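Local coordinates for protein lectin 2 (PDB 4TQJ) that recognises non-reducing terminal N-acetylglucosamine as a fungal lectin built on a seven-bladed beta-propeller, at residues L140-R143 against N149-P152; A233-T236 against A241-I244; A254-N257 against V261-Q264. The protein carries 1 engineered substitution. One frame throughout, in Å; residues are numbered along the deposited sequence.

Interaction 1. Residues L140-R143 against N149-P152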
# COMPACT_ATOMS: atom_id res chain seq x y z
N LEU A 140 -10.17 -0.18 30.80
CA LEU A 140 -10.74 1.10 30.43
C LEU A 140 -10.76 1.20 28.92
O LEU A 140 -9.75 0.90 28.27
CB LEU A 140 -9.90 2.26 30.98
CG LEU A 140 -10.04 2.67 32.44
CD1 LEU A 140 -11.50 2.93 32.77
CD2 LEU A 140 -9.45 1.63 33.37
N VAL A 141 -11.90 1.60 28.37
CA VAL A 141 -12.01 1.81 26.93
C VAL A 141 -12.49 3.22 26.62
O VAL A 141 -13.41 3.74 27.27
CB VAL A 141 -12.97 0.78 26.29
CG1 VAL A 141 -13.35 1.20 24.88
CG2 VAL A 141 -12.34 -0.60 26.28
N SER A 142 -11.85 3.86 25.65
CA SER A 142 -12.41 5.08 25.08
C SER A 142 -12.75 4.80 23.64
O SER A 142 -11.87 4.49 22.83
CB SER A 142 -11.45 6.27 25.18
OG SER A 142 -11.75 7.22 24.17
N ARG A 143 -14.03 4.87 23.32
CA ARG A 143 -14.50 4.58 21.98
C ARG A 143 -14.04 5.67 21.01
O ARG A 143 -14.10 6.87 21.31
CB ARG A 143 -16.03 4.40 21.97
CG ARG A 143 -16.46 3.06 22.56
CD ARG A 143 -17.85 3.06 23.18
NE ARG A 143 -18.92 2.90 22.20
CZ ARG A 143 -20.03 2.21 22.40
NH1 ARG A 143 -20.24 1.58 23.55
NH2 ARG A 143 -20.95 2.12 21.44
N ASN A 149 -12.42 12.35 17.66
CA ASN A 149 -13.18 12.50 18.89
C ASN A 149 -13.28 11.15 19.58
O ASN A 149 -13.81 10.19 19.02
CB ASN A 149 -14.59 13.05 18.62
CG ASN A 149 -14.55 14.43 17.97
OD1 ASN A 149 -14.77 14.57 16.77
ND2 ASN A 149 -14.25 15.44 18.77
N PHE A 150 -12.73 11.07 20.78
CA PHE A 150 -12.76 9.85 21.55
C PHE A 150 -13.71 9.99 22.73
O PHE A 150 -13.62 10.94 23.51
CB PHE A 150 -11.35 9.48 22.01
CG PHE A 150 -10.49 8.92 20.91
CD1 PHE A 150 -10.39 7.56 20.71
CD2 PHE A 150 -9.81 9.77 20.05
CE1 PHE A 150 -9.61 7.05 19.70
CE2 PHE A 150 -9.02 9.27 19.03
CZ PHE A 150 -8.93 7.91 18.85
N GLY A 151 -14.64 9.04 22.85
CA GLY A 151 -15.56 9.01 23.97
C GLY A 151 -14.85 9.02 25.31
O GLY A 151 -13.62 8.95 25.38
N PRO A 152 -15.63 9.13 26.39
CA PRO A 152 -15.06 9.14 27.74
C PRO A 152 -14.36 7.83 28.05
O PRO A 152 -14.91 6.77 27.74
CB PRO A 152 -16.30 9.27 28.63
CG PRO A 152 -17.41 8.71 27.80
CD PRO A 152 -17.10 9.22 26.43
O HOH W 1 -15.86 5.81 25.42
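Arg143 and Gly151 lie opposite each other in a beta-propeller blade, their CA atoms 5.0 Å apart, where the chain leaves strand 139-142 and comes back toward the outermost strand 154-157. Gly151 N gives a backbone hydrogen bond of 2.7 Å to Arg143 O. The same carbonyl oxygen also receives a CA-H...O contact from Phe150, whose CA stands 3.3 Å away. Further along, the backbones are joined through water 1, which accepts from Arg143 N and donates to Pro152 O, the latter at 2.7 Å. Pro152 O takes a second hydrogen bond from the hydroxyl of Thr154, at the start of the next strand.

Among the side chains, Ser142 makes the polar link. With OG set anti to its backbone N (chi1 156°), the hydroxyl reaches the returning segment and donates to Gly151 O over 2.8 Å. It approaches that oxygen at a C=O...OG angle of 132° and is tilted 34° from the carbonyl plane. The Phe150 ring turns to apolar partners outside the two segments, Val100 and Ile101 of the neighbouring blade's outer strand 98-101 and Ile131 of its own blade, which places this ring between two blades. Arg143 directs its CB away from the returning segment, and its side chain touches Asp130 and Arg124. Besides its bond to Gly151, the Ser142 hydroxyl lies close to the plane of the Phe150 ring at its edge, where OG is 3.2 Å from Phe150 CB and 3.7 Å from CD1.

Interaction 2. Residues A233-T236 against A241-I244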
# COMPACT_ATOMS: atom_id res chain seq x y z
N ALA A 233 -2.70 -17.56 18.65
CA ALA A 233 -2.51 -17.57 17.21
C ALA A 233 -3.35 -18.68 16.62
O ALA A 233 -3.54 -19.71 17.26
CB ALA A 233 -1.03 -17.81 16.88
N ASP A 234 -3.86 -18.48 15.41
CA ASP A 234 -4.61 -19.52 14.75
C ASP A 234 -3.67 -20.58 14.23
O ASP A 234 -2.88 -20.32 13.32
CB ASP A 234 -5.41 -18.95 13.58
CG ASP A 234 -6.37 -19.95 13.01
OD1 ASP A 234 -6.45 -21.08 13.56
OD2 ASP A 234 -7.07 -19.61 12.02
N LEU A 235 -3.77 -21.78 14.81
CA LEU A 235 -2.95 -22.93 14.44
C LEU A 235 -3.73 -23.99 13.65
O LEU A 235 -3.18 -25.03 13.30
CB LEU A 235 -2.38 -23.58 15.72
CG LEU A 235 -1.61 -22.64 16.65
CD1 LEU A 235 -1.04 -23.39 17.86
CD2 LEU A 235 -0.51 -21.91 15.91
N THR A 236 -5.01 -23.74 13.39
CA THR A 236 -5.83 -24.71 12.66
C THR A 236 -6.44 -24.16 11.38
O THR A 236 -6.93 -24.91 10.55
CB THR A 236 -6.96 -25.22 13.52
OG1 THR A 236 -7.81 -24.11 13.86
CG2 THR A 236 -6.40 -25.86 14.79
N ALA A 241 -8.28 -18.03 17.49
CA ALA A 241 -6.98 -18.13 18.14
C ALA A 241 -6.83 -19.36 19.04
O ALA A 241 -7.61 -19.59 19.96
CB ALA A 241 -6.70 -16.86 18.93
N ASP A 242 -5.80 -20.15 18.76
CA ASP A 242 -5.39 -21.23 19.65
C ASP A 242 -4.30 -20.73 20.59
O ASP A 242 -3.87 -19.58 20.49
CB ASP A 242 -4.91 -22.42 18.82
CG ASP A 242 -5.96 -22.84 17.81
OD1 ASP A 242 -6.92 -23.50 18.23
OD2 ASP A 242 -5.85 -22.45 16.63
N ILE A 243 -3.88 -21.59 21.52
CA ILE A 243 -2.86 -21.19 22.46
C ILE A 243 -1.64 -22.09 22.38
O ILE A 243 -1.76 -23.30 22.27
CB ILE A 243 -3.41 -21.12 23.89
CG1 ILE A 243 -4.39 -19.95 23.99
CG2 ILE A 243 -2.29 -20.96 24.89
CD1 ILE A 243 -5.10 -19.89 25.30
N ILE A 244 -0.46 -21.47 22.40
CA ILE A 244 0.79 -22.21 22.34
C ILE A 244 1.82 -21.53 23.21
O ILE A 244 1.82 -20.32 23.36
CB ILE A 244 1.28 -22.38 20.88
CG1 ILE A 244 2.60 -23.16 20.82
CG2 ILE A 244 1.42 -21.02 20.19
CD1 ILE A 244 2.95 -23.69 19.42
O HOH W 2 -8.84 -23.67 16.26
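Asp242 holds CG anti to its carbonyl carbon (chi1 -54°), which swings the carboxylate from strand 242-246 across to the backbone of Leu235; Leu235, with CG in the same relation, lays its isobutyl group beside the Asp242 CB. The setting is the turn between the first two strands of a propeller blade, within an FG-GAP-like repeat. Ala233 and Asp242 form an antiparallel hydrogen-bonded pair: Ala233 N gives to Asp242 O at 3.0 Å, and Asp242 N returns to Ala233 O at 2.7 Å. Beyond this pair the chain turns off, and the Asp242 side chain takes over from the backbone. Leu235 N donates to OD2 of Asp242 at 2.8 Å, nearly straight at 166°, on the anti side of the carboxylate.

Asp234 organises the turn from within: its OD1 accepts from Thr236 N, an Asx turn, and from Gly237 N, while OD2 accepts from Gly239 N and Thr1 N. These donors probably offset the close approach of two acids, Asp234 OD1 and Asp242 OD2, 3.4 Å apart. On the apolar side, Leu235 CD1 rests against Ile244 CB at 3.9 Å, the side chains crossing at about a right angle. Asp242 OD1 accepts from Asn256 N and also from water 2, which lies 2.8 Å from that OD1 and in turn takes a hydrogen bond of 2.6 Å from Thr236 OG1.

Interaction 3. Residues A254-N257 against V261-Q264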
# COMPACT_ATOMS: atom_id res chain seq x y z
N ALA A 254 -3.00 -25.95 23.28
CA ALA A 254 -4.38 -26.31 23.51
C ALA A 254 -5.20 -25.65 22.41
O ALA A 254 -5.16 -24.42 22.23
CB ALA A 254 -4.82 -25.81 24.87
N LEU A 255 -5.95 -26.46 21.67
CA LEU A 255 -6.66 -25.98 20.51
C LEU A 255 -8.08 -25.48 20.84
O LEU A 255 -8.81 -26.08 21.63
CB LEU A 255 -6.70 -27.05 19.42
CG LEU A 255 -5.37 -27.59 18.87
CD1 LEU A 255 -5.65 -28.78 17.97
CD2 LEU A 255 -4.58 -26.51 18.11
N ASN A 256 -8.42 -24.36 20.22
CA ASN A 256 -9.73 -23.72 20.30
C ASN A 256 -10.71 -24.51 19.45
O ASN A 256 -10.39 -24.85 18.31
CB ASN A 256 -9.62 -22.29 19.75
CG ASN A 256 -10.86 -21.44 20.03
OD1 ASN A 256 -11.99 -21.94 20.08
ND2 ASN A 256 -10.64 -20.15 20.21
N ASN A 257 -11.89 -24.82 19.98
CA ASN A 257 -12.89 -25.57 19.22
C ASN A 257 -13.56 -24.70 18.17
O ASN A 257 -14.37 -25.18 17.38
CB ASN A 257 -13.95 -26.19 20.13
CG ASN A 257 -15.02 -25.19 20.56
OD1 ASN A 257 -14.73 -24.03 20.88
ND2 ASN A 257 -16.27 -25.65 20.58
N VAL A 261 -13.80 -22.68 23.39
CA VAL A 261 -13.59 -23.83 24.27
C VAL A 261 -12.29 -24.53 23.90
O VAL A 261 -12.10 -24.93 22.74
CB VAL A 261 -14.75 -24.85 24.16
CG1 VAL A 261 -14.52 -26.01 25.13
CG2 VAL A 261 -16.10 -24.18 24.44
N PHE A 262 -11.41 -24.73 24.89
CA PHE A 262 -10.09 -25.32 24.64
C PHE A 262 -9.94 -26.78 25.04
O PHE A 262 -10.43 -27.20 26.09
CB PHE A 262 -8.99 -24.47 25.28
CG PHE A 262 -8.86 -23.11 24.64
CD1 PHE A 262 -7.97 -22.90 23.61
CD2 PHE A 262 -9.68 -22.07 25.04
CE1 PHE A 262 -7.88 -21.66 23.00
CE2 PHE A 262 -9.59 -20.82 24.44
CZ PHE A 262 -8.69 -20.62 23.41
N GLY A 263 -9.26 -27.55 24.18
CA GLY A 263 -8.99 -28.95 24.41
C GLY A 263 -7.79 -29.21 25.31
O GLY A 263 -7.21 -28.28 25.87
N GLN A 264 -7.42 -30.47 25.45
CA GLN A 264 -6.33 -30.82 26.35
C GLN A 264 -4.99 -30.23 25.88
O GLN A 264 -4.78 -30.01 24.69
CB GLN A 264 -6.22 -32.34 26.53
CG GLN A 264 -6.03 -33.11 25.25
CD GLN A 264 -5.91 -34.61 25.47
OE1 GLN A 264 -6.70 -35.39 24.93
NE2 GLN A 264 -4.89 -35.01 26.25
O HOH W 3 -5.84 -29.19 22.33
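Phe262 packs tightly against the 254-257 backbone with the CD1, CE1 and CZ side of its ring, whereas Leu255 N and Gln264 O are joined indirectly, through a water. On the packed side the ring meets Asn256 obliquely, its plane 47° from the amide, with CE1 3.7 Å from Asn256 CB. Ala254 O lies in the ring plane, at the edge, 3.5 Å from CD1. Beyond the ring are Val212 and Ile213 on the outer strand 210-213 of the adjoining blade, and Ile243 of its own blade. The buried amide of Asn256 is fully engaged: OD1 accepts from Gly258 N and Gly260 N, while ND2 donates to Val179 O and Ala241 O.

Two backbone bonds keep the segments side by side, from Gly263 N to Leu255 O at 3.0 Å and from Asn257 N to Val261 O at 2.8 Å. At the exposed turn, CG of Asn257 sits between its backbone N and carbonyl carbon (chi1 80°), a torsion that bends OD1 back to Val261 N, 3.0 Å away. That N-H comes from above the amide plane, 44° out of it, and the same OD1 also takes Gly259 N. At the other end, water 3 accepts from Leu255 N and donates to Gln264 O, 2.7 Å away. The chemistry thus divides: two asparagine amides, each accepting from loop N-H groups, shape the turn, and a phenylalanine ring makes the apolar contact with the adjoining blade.

How the interactions relate
All three contacts belong to the seven-bladed propeller and follow in series along the chain. Interactions 2 and 3 share the sheet of strands 230-233, 242-246, 251-254 and 266-269. Their centres are 9 Å apart, and the Asp242 carboxylate and the strand pairing of Ile243 with Ala254 join them, so the inner turn is tied to the outer loop. Interaction 1 sits in another blade, its centre 30 Å from that of interaction 2 and 33 Å from that of interaction 3. Interactions 1 and 3 occupy corresponding third-to-fourth strand loops, each with a phenylalanine packed on the outer strand of the adjoining blade and a water bridging the two segments, an arrangement common to these two blades.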